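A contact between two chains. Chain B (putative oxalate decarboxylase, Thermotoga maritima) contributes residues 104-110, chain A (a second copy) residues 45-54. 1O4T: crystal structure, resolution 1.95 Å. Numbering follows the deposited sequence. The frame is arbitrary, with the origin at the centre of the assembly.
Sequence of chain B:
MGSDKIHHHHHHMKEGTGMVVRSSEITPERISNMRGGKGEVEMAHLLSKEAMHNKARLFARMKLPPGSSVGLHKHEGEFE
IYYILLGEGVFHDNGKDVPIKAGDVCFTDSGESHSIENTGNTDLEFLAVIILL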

# COMPACT_ATOMS: atom_id res chain seq x y z
N ASP B 104 7.06 -7.77 -0.86
CA ASP B 104 8.17 -6.85 -0.69
C ASP B 104 7.76 -5.39 -0.76
O ASP B 104 6.91 -5.00 -1.57
CB ASP B 104 9.28 -7.14 -1.73
CG ASP B 104 9.94 -8.48 -1.52
OD1 ASP B 104 9.71 -9.12 -0.45
OD2 ASP B 104 10.71 -9.00 -2.38
N VAL B 105 8.44 -4.59 0.05
CA VAL B 105 8.40 -3.14 0.07
C VAL B 105 9.70 -2.60 -0.56
O VAL B 105 10.78 -2.97 -0.15
CB VAL B 105 8.27 -2.59 1.55
CG1 VAL B 105 8.40 -1.09 1.59
CG2 VAL B 105 6.96 -3.04 2.19
N CYS B 106 9.58 -1.70 -1.54
CA CYS B 106 10.72 -1.09 -2.17
C CYS B 106 10.69 0.37 -1.82
O CYS B 106 9.70 1.02 -2.04
CB CYS B 106 10.64 -1.21 -3.67
SG CYS B 106 10.48 -2.88 -4.24
N PHE B 107 11.75 0.89 -1.25
CA PHE B 107 11.75 2.28 -0.82
C PHE B 107 12.77 3.04 -1.62
O PHE B 107 13.96 2.65 -1.68
CB PHE B 107 12.12 2.37 0.66
CG PHE B 107 12.06 3.75 1.23
CD1 PHE B 107 10.85 4.30 1.63
CD2 PHE B 107 13.20 4.50 1.41
CE1 PHE B 107 10.81 5.57 2.16
CE2 PHE B 107 13.14 5.76 1.94
CZ PHE B 107 11.95 6.29 2.31
N THR B 108 12.33 4.15 -2.20
CA THR B 108 13.24 4.99 -2.98
C THR B 108 13.24 6.37 -2.38
O THR B 108 12.20 7.03 -2.35
CB THR B 108 12.83 4.99 -4.46
OG1 THR B 108 13.18 3.72 -5.03
CG2 THR B 108 13.63 6.00 -5.26
N ASP B 109 14.39 6.78 -1.89
CA ASP B 109 14.49 8.00 -1.12
C ASP B 109 14.74 9.15 -2.05
O ASP B 109 15.09 8.94 -3.20
CB ASP B 109 15.61 7.90 -0.09
CG ASP B 109 15.31 8.67 1.21
OD1 ASP B 109 14.34 9.47 1.25
OD2 ASP B 109 16.00 8.53 2.24
N SER B 110 14.59 10.35 -1.52
CA SER B 110 14.81 11.56 -2.30
C SER B 110 16.26 11.68 -2.81
O SER B 110 17.20 11.52 -2.05
CB SER B 110 14.47 12.76 -1.44
OG SER B 110 14.56 13.95 -2.19
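Chain A (45-54) HLLSKEAMHN

The contact is a small apolar patch closed at one end by a carboxylate-imidazole hydrogen bond, burying 331 Å² over both sides. B:Asp104 to B:Thr108 form a strand, so side chains alternate: B:Val105 and B:Phe107 point their CA-to-CB bonds toward chain A, whereas B:Asp104 and B:Cys106 point away. Chain A runs along it in the same general sense, as the register shows: the CA atoms of B:Val105 and A:Leu46 lie 7.4 Å apart, those of B:Asp109 and A:Met52 8.8 Å. Its backbone is irregular, with helical phi/psi from A:Lys49 to A:Ala51, without the regular bonds, and a type I turn from A:Glu50 to A:His53, whose A:His53 N bonds A:Glu50 O at 3.0 Å.

At the apolar end, B:Val105 CG2 meets A:Leu46 CD1 at 3.7 Å and B:Val105 CG1 meets A:Leu47 CD1 at 4.0 Å. The same A:Leu47 CD1 lies 3.9 Å from B:Phe107 CD1, obliquely to the ring; farther on, B:Phe107 CZ comes within 3.3 Å of A:Ala51 O.

Beyond the strand, A:His53 NE2 donates to B:Asp109 OD1 (2.7 Å, 146°), with the carboxylate oxygen near the imidazole plane. Water 1 adds a bridge, donating to A:Ala51 O at 2.6 Å and to B:Asp109 OD2 at 3.0 Å.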

# COMPACT_ATOMS: atom_id res chain seq x y z
N HIS A 45 5.31 -3.92 11.12
CA HIS A 45 5.74 -2.58 10.74
C HIS A 45 6.78 -2.71 9.62
O HIS A 45 7.79 -3.39 9.77
CB HIS A 45 6.34 -1.81 11.90
CG HIS A 45 5.49 -1.80 13.13
ND1 HIS A 45 4.80 -0.68 13.54
CD2 HIS A 45 5.23 -2.77 14.04
CE1 HIS A 45 4.15 -0.96 14.66
NE2 HIS A 45 4.39 -2.23 14.98
N LEU A 46 6.53 -2.06 8.50
CA LEU A 46 7.34 -2.27 7.30
C LEU A 46 8.37 -1.15 7.10
O LEU A 46 9.50 -1.41 6.68
CB LEU A 46 6.43 -2.42 6.09
CG LEU A 46 5.43 -3.53 6.28
CD1 LEU A 46 4.62 -3.64 5.00
CD2 LEU A 46 6.06 -4.85 6.64
N LEU A 47 7.98 0.08 7.42
CA LEU A 47 8.88 1.24 7.42
C LEU A 47 8.62 2.11 8.61
O LEU A 47 7.48 2.33 8.98
CB LEU A 47 8.63 2.09 6.19
CG LEU A 47 8.92 1.44 4.85
CD1 LEU A 47 8.26 2.29 3.73
CD2 LEU A 47 10.39 1.21 4.58
N SER A 48 9.69 2.62 9.19
CA SER A 48 9.57 3.53 10.31
C SER A 48 9.18 4.93 9.85
O SER A 48 9.30 5.29 8.66
CB SER A 48 10.88 3.59 11.10
OG SER A 48 11.86 4.35 10.42
N LYS A 49 8.71 5.73 10.80
CA LYS A 49 8.30 7.09 10.55
C LYS A 49 9.53 7.94 10.19
O LYS A 49 9.47 8.80 9.31
CB LYS A 49 7.53 7.63 11.78
CG LYS A 49 7.45 9.14 11.91
CD LYS A 49 6.76 9.59 13.21
CE LYS A 49 7.01 11.07 13.44
NZ LYS A 49 6.21 11.64 14.53
N GLU A 50 10.64 7.68 10.89
CA GLU A 50 11.94 8.26 10.53
C GLU A 50 12.34 7.96 9.08
O GLU A 50 12.72 8.87 8.36
CB GLU A 50 13.06 7.82 11.50
CG GLU A 50 13.04 8.53 12.86
CD GLU A 50 14.43 8.69 13.49
OE1 GLU A 50 15.44 8.71 12.71
OE2 GLU A 50 14.53 8.85 14.75
N ALA A 51 12.26 6.70 8.67
CA ALA A 51 12.45 6.35 7.27
C ALA A 51 11.58 7.25 6.38
O ALA A 51 12.02 7.72 5.33
CB ALA A 51 12.07 4.87 7.04
N MET A 52 10.34 7.50 6.82
CA MET A 52 9.36 8.23 6.00
C MET A 52 9.40 9.72 6.27
O MET A 52 8.42 10.42 6.04
CB MET A 52 7.96 7.64 6.19
CG MET A 52 7.88 6.23 5.65
SD MET A 52 6.24 5.55 5.80
CE MET A 52 6.09 5.38 7.67
N HIS A 53 10.57 10.19 6.72
CA HIS A 53 10.86 11.61 6.98
C HIS A 53 9.79 12.26 7.84
O HIS A 53 9.46 13.44 7.66
CB HIS A 53 11.02 12.37 5.65
CG HIS A 53 12.11 11.82 4.77
ND1 HIS A 53 13.27 12.52 4.50
CD2 HIS A 53 12.20 10.66 4.08
CE1 HIS A 53 14.04 11.80 3.70
NE2 HIS A 53 13.41 10.67 3.43
N ASN A 54 9.25 11.51 8.79
CA ASN A 54 8.23 12.02 9.71
C ASN A 54 6.97 12.58 9.00
O ASN A 54 6.19 13.34 9.60
CB ASN A 54 8.86 13.05 10.69
CG ASN A 54 10.07 12.48 11.47
OD1 ASN A 54 9.98 11.46 12.15
ND2 ASN A 54 11.22 13.17 11.35
O HOH W 1 14.58 8.03 4.81